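Local coordinates for protein transcriptional regulator, LacI family (Burkholderia phymatum, PDB 2RGY) that probably regulates transcription as a LacI-family DNA-binding protein whose periplasmic-binding-protein-like part is expected to sense a small, sugar-like ligand, at residues L123-G136 against P189-A201. Numbering follows the deposited sequence.
Sequences LIEHGHRKLAVISG and PFTGLFCANDTMA
I134 and L193 meet on one face of a parallel strand pair, 131-135 beside 192-195, tied by alternating backbone bonds such as F194 N to A132 O and I134 N to F194 O. Following I134 outward, CB faces C195 SG at 4.3 Å; the branch CG2, anti to the backbone N, reaches SE of the selenomethionine M200 at 3.9 Å; CG1 touches L193 CD1, also at 3.9 Å; and the tip CD1 ends beside both methyls of L193. M200 bends at chi3 (-67°), bringing CE within 3.4 Å of S135 O. N197, the N-cap of helix 198-210, accepts from M200 N through OD1. On the I134 face of the sheet, A132 CB sits over the F190 ring, a CH-pi contact 4.1 Å from the centroid. V133 and F194 lie side by side on the other face, CG1 to CD2. Just before the two strands H128 ND1 and T191 OG1 form a nearly straight hydrogen bond (2.9 Å, 171°) at the imidazole edge, while H128 NE2 is hydrogen-bonded to A281 O. The pair lies inside the sheet of one periplasmic-binding-protein-like subdomain, flanked by strands 166-168 and 220-223: helix 173-186 covers I134 and F190, and helix 141-155 covers V133, with F150 stacked on F194.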
loop_
_atom_site.group_PDB
_atom_site.type_symbol
_atom_site.label_atom_id
_atom_site.label_comp_id
_atom_site.label_asym_id
_atom_site.label_seq_id
_atom_site.Cartn_x
_atom_site.Cartn_y
_atom_site.Cartn_z
ATOM N N LEU A 123 4.240 13.747 -22.902
ATOM C CA LEU A 123 3.321 13.297 -23.939
ATOM C C LEU A 123 3.494 14.066 -25.249
ATOM O O LEU A 123 3.614 13.475 -26.319
ATOM C CB LEU A 123 1.876 13.429 -23.456
ATOM C CG LEU A 123 1.506 12.509 -22.287
ATOM C CD1 LEU A 123 0.085 12.794 -21.810
ATOM C CD2 LEU A 123 1.649 11.056 -22.725
ATOM N N ILE A 124 3.505 15.385 -25.165
ATOM C CA ILE A 124 3.641 16.179 -26.366
ATOM C C ILE A 124 4.961 15.936 -27.082
ATOM O O ILE A 124 4.992 15.855 -28.302
ATOM C CB ILE A 124 3.465 17.674 -26.059
ATOM C CG1 ILE A 124 1.985 17.946 -25.751
ATOM C CG2 ILE A 124 3.908 18.514 -27.264
ATOM C CD1 ILE A 124 1.736 19.233 -25.013
ATOM N N GLU A 125 6.043 15.789 -26.328
ATOM C CA GLU A 125 7.348 15.553 -26.929
ATOM C C GLU A 125 7.396 14.213 -27.654
ATOM O O GLU A 125 8.249 13.994 -28.519
ATOM C CB GLU A 125 8.439 15.624 -25.860
ATOM C CG GLU A 125 8.638 17.047 -25.323
ATOM C CD GLU A 125 9.692 17.136 -24.240
ATOM O OE1 GLU A 125 10.181 16.077 -23.787
ATOM O OE2 GLU A 125 10.033 18.270 -23.829
ATOM N N HIS A 126 6.475 13.320 -27.304
ATOM C CA HIS A 126 6.424 12.019 -27.944
ATOM C C HIS A 126 5.448 12.020 -29.116
ATOM O O HIS A 126 4.992 10.969 -29.561
ATOM C CB HIS A 126 6.070 10.941 -26.912
ATOM C CG HIS A 126 7.237 10.526 -26.073
ATOM N ND1 HIS A 126 8.087 9.503 -26.437
ATOM C CD2 HIS A 126 7.747 11.050 -24.935
ATOM C CE1 HIS A 126 9.070 9.416 -25.561
ATOM N NE2 HIS A 126 8.889 10.345 -24.638
ATOM N N GLY A 127 5.134 13.217 -29.607
ATOM C CA GLY A 127 4.249 13.346 -30.749
ATOM C C GLY A 127 2.748 13.274 -30.532
ATOM O O GLY A 127 1.991 13.356 -31.491
ATOM N N HIS A 128 2.297 13.126 -29.295
ATOM C CA HIS A 128 0.862 13.051 -29.045
ATOM C C HIS A 128 0.201 14.440 -29.087
ATOM O O HIS A 128 0.666 15.372 -28.434
ATOM C CB HIS A 128 0.624 12.375 -27.693
ATOM C CG HIS A 128 1.203 10.995 -27.609
ATOM N ND1 HIS A 128 0.554 9.883 -28.106
ATOM C CD2 HIS A 128 2.396 10.554 -27.147
ATOM C CE1 HIS A 128 1.325 8.822 -27.953
ATOM N NE2 HIS A 128 2.450 9.201 -27.375
ATOM N N ARG A 129 -0.880 14.561 -29.861
ATOM C CA ARG A 129 -1.627 15.816 -30.009
ATOM C C ARG A 129 -3.043 15.696 -29.450
ATOM O O ARG A 129 -3.649 16.693 -29.061
ATOM C CB ARG A 129 -1.724 16.215 -31.489
ATOM C CG ARG A 129 -0.415 16.597 -32.158
ATOM C CD ARG A 129 0.079 17.974 -31.730
ATOM N NE ARG A 129 -0.935 19.021 -31.908
ATOM C CZ ARG A 129 -0.740 20.304 -31.600
ATOM N NH1 ARG A 129 0.434 20.693 -31.108
ATOM N NH2 ARG A 129 -1.719 21.192 -31.751
ATOM N N LYS A 130 -3.580 14.477 -29.447
ATOM C CA LYS A 130 -4.924 14.218 -28.929
ATOM C C LYS A 130 -4.717 13.515 -27.596
ATOM O O LYS A 130 -4.372 12.332 -27.557
ATOM C CB LYS A 130 -5.703 13.303 -29.879
ATOM C CG LYS A 130 -5.986 13.888 -31.258
ATOM C CD LYS A 130 -7.081 14.945 -31.217
ATOM C CE LYS A 130 -7.422 15.448 -32.621
ATOM N NZ LYS A 130 -6.219 16.003 -33.338
ATOM N N LEU A 131 -4.934 14.250 -26.509
ATOM C CA LEU A 131 -4.719 13.737 -25.168
ATOM C C LEU A 131 -6.009 13.637 -24.369
ATOM O O LEU A 131 -7.025 14.206 -24.748
ATOM C CB LEU A 131 -3.746 14.669 -24.447
ATOM C CG LEU A 131 -2.512 15.038 -25.278
ATOM C CD1 LEU A 131 -1.836 16.254 -24.696
ATOM C CD2 LEU A 131 -1.567 13.848 -25.330
ATOM N N ALA A 132 -5.945 12.908 -23.260
ATOM C CA ALA A 132 -7.079 12.721 -22.366
ATOM C C ALA A 132 -6.559 12.765 -20.927
ATOM O O ALA A 132 -5.389 12.484 -20.677
ATOM C CB ALA A 132 -7.764 11.374 -22.649
ATOM N N VAL A 133 -7.428 13.111 -19.984
ATOM C CA VAL A 133 -7.022 13.186 -18.588
ATOM C C VAL A 133 -8.028 12.589 -17.606
ATOM O O VAL A 133 -9.233 12.791 -17.733
ATOM C CB VAL A 133 -6.785 14.644 -18.148
ATOM C CG1 VAL A 133 -6.349 14.670 -16.696
ATOM C CG2 VAL A 133 -5.744 15.317 -19.043
ATOM N N ILE A 134 -7.517 11.844 -16.633
ATOM C CA ILE A 134 -8.339 11.262 -15.579
ATOM C C ILE A 134 -7.757 11.913 -14.334
ATOM O O ILE A 134 -6.627 11.621 -13.953
ATOM C CB ILE A 134 -8.173 9.729 -15.490
ATOM C CG1 ILE A 134 -8.818 9.064 -16.710
ATOM C CG2 ILE A 134 -8.813 9.217 -14.202
ATOM C CD1 ILE A 134 -8.642 7.563 -16.748
ATOM N N SER A 135 -8.512 12.812 -13.711
ATOM C CA SER A 135 -7.999 13.508 -12.538
ATOM C C SER A 135 -8.604 13.100 -11.207
ATOM O O SER A 135 -9.425 12.181 -11.127
ATOM C CB SER A 135 -8.168 15.020 -12.714
ATOM O OG SER A 135 -9.461 15.458 -12.308
ATOM N N GLY A 136 -8.161 13.794 -10.159
ATOM C CA GLY A 136 -8.679 13.552 -8.834
ATOM C C GLY A 136 -9.812 14.536 -8.658
ATOM O O GLY A 136 -10.198 15.196 -9.624
ATOM N N PRO A 189 -11.624 10.522 -29.093
ATOM C CA PRO A 189 -10.319 10.049 -29.556
ATOM C C PRO A 189 -9.180 10.550 -28.672
ATOM O O PRO A 189 -9.268 11.634 -28.097
ATOM C CB PRO A 189 -10.244 10.612 -30.969
ATOM C CG PRO A 189 -10.917 11.932 -30.813
ATOM C CD PRO A 189 -12.144 11.577 -29.980
ATOM N N PHE A 190 -8.122 9.754 -28.556
ATOM C CA PHE A 190 -6.957 10.140 -27.765
ATOM C C PHE A 190 -5.864 9.090 -27.899
ATOM O O PHE A 190 -6.143 7.896 -27.959
ATOM C CB PHE A 190 -7.338 10.336 -26.289
ATOM C CG PHE A 190 -7.575 9.060 -25.543
ATOM C CD1 PHE A 190 -6.515 8.391 -24.930
ATOM C CD2 PHE A 190 -8.859 8.522 -25.455
ATOM C CE1 PHE A 190 -6.725 7.195 -24.231
ATOM C CE2 PHE A 190 -9.093 7.331 -24.764
ATOM C CZ PHE A 190 -8.017 6.658 -24.144
ATOM N N THR A 191 -4.616 9.533 -27.971
ATOM C CA THR A 191 -3.516 8.591 -28.088
ATOM C C THR A 191 -2.630 8.667 -26.860
ATOM O O THR A 191 -1.755 7.827 -26.672
ATOM C CB THR A 191 -2.653 8.868 -29.338
ATOM O OG1 THR A 191 -2.065 10.169 -29.234
ATOM C CG2 THR A 191 -3.502 8.781 -30.601
ATOM N N GLY A 192 -2.867 9.681 -26.032
ATOM C CA GLY A 192 -2.078 9.869 -24.824
ATOM C C GLY A 192 -2.971 10.189 -23.646
ATOM O O GLY A 192 -3.859 11.037 -23.748
ATOM N N LEU A 193 -2.727 9.522 -22.521
ATOM C CA LEU A 193 -3.534 9.698 -21.312
ATOM C C LEU A 193 -2.727 10.093 -20.081
ATOM O O LEU A 193 -1.693 9.500 -19.786
ATOM C CB LEU A 193 -4.289 8.397 -21.003
ATOM C CG LEU A 193 -5.016 8.305 -19.652
ATOM C CD1 LEU A 193 -6.161 9.295 -19.619
ATOM C CD2 LEU A 193 -5.540 6.892 -19.439
ATOM N N PHE A 194 -3.214 11.100 -19.369
ATOM C CA PHE A 194 -2.570 11.550 -18.146
ATOM C C PHE A 194 -3.475 11.241 -16.958
ATOM O O PHE A 194 -4.630 11.673 -16.917
ATOM C CB PHE A 194 -2.296 13.049 -18.202
ATOM C CG PHE A 194 -1.838 13.630 -16.898
ATOM C CD1 PHE A 194 -0.894 12.967 -16.110
ATOM C CD2 PHE A 194 -2.298 14.881 -16.488
ATOM C CE1 PHE A 194 -0.407 13.545 -14.930
ATOM C CE2 PHE A 194 -1.822 15.480 -15.306
ATOM C CZ PHE A 194 -0.874 14.813 -14.524
ATOM N N CYS A 195 -2.945 10.482 -16.006
ATOM C CA CYS A 195 -3.678 10.117 -14.800
ATOM C C CYS A 195 -3.099 10.855 -13.598
ATOM O O CYS A 195 -1.901 10.787 -13.334
ATOM C CB CYS A 195 -3.597 8.609 -14.577
ATOM S SG CYS A 195 -4.445 7.687 -15.858
ATOM N N ALA A 196 -3.971 11.542 -12.869
ATOM C CA ALA A 196 -3.595 12.342 -11.707
ATOM C C ALA A 196 -2.731 11.641 -10.656
ATOM O O ALA A 196 -2.068 12.309 -9.860
ATOM C CB ALA A 196 -4.850 12.919 -11.055
ATOM N N ASN A 197 -2.759 10.311 -10.634
ATOM C CA ASN A 197 -1.924 9.554 -9.703
ATOM C C ASN A 197 -1.694 8.154 -10.256
ATOM O O ASN A 197 -2.474 7.674 -11.082
ATOM C CB ASN A 197 -2.539 9.522 -8.287
ATOM C CG ASN A 197 -3.654 8.497 -8.126
ATOM O OD1 ASN A 197 -4.251 8.032 -9.098
ATOM N ND2 ASN A 197 -3.951 8.159 -6.874
ATOM N N ASP A 198 -0.606 7.525 -9.826
ATOM C CA ASP A 198 -0.249 6.189 -10.294
ATOM C C ASP A 198 -1.344 5.147 -10.060
ATOM O O ASP A 198 -1.525 4.245 -10.879
ATOM C CB ASP A 198 1.056 5.720 -9.632
ATOM C CG ASP A 198 2.276 6.499 -10.120
ATOM O OD1 ASP A 198 2.169 7.220 -11.134
ATOM O OD2 ASP A 198 3.350 6.388 -9.498
ATOM N N THR A 199 -2.064 5.272 -8.949
ATOM C CA THR A 199 -3.129 4.332 -8.621
ATOM C C THR A 199 -4.168 4.267 -9.729
ATOM O O THR A 199 -4.474 3.191 -10.235
ATOM C CB THR A 199 -3.827 4.716 -7.300
ATOM O OG1 THR A 199 -2.902 4.555 -6.218
ATOM C CG2 THR A 199 -5.043 3.823 -7.038
HETATM N N MSE A 200 -4.706 5.417 -10.116
HETATM C CA MSE A 200 -5.713 5.425 -11.162
HETATM C C MSE A 200 -5.083 4.997 -12.497
HETATM O O MSE A 200 -5.734 4.348 -13.319
HETATM C CB MSE A 200 -6.356 6.813 -11.287
HETATM C CG MSE A 200 -7.118 7.294 -10.040
HETATM SE SE MSE A 200 -8.133 8.778 -10.346
HETATM C CE MSE A 200 -6.856 10.003 -10.646
ATOM N N ALA A 201 -3.816 5.348 -12.703
ATOM C CA ALA A 201 -3.112 4.987 -13.932
ATOM C C ALA A 201 -3.028 3.472 -14.064
ATOM O O ALA A 201 -3.216 2.924 -15.144
ATOM C CB ALA A 201 -1.704 5.592 -13.944
HETATM O O HOH W 1 -2.304 12.237 -30.739
HETATM O O HOH W 2 -8.279 14.274 -27.362
#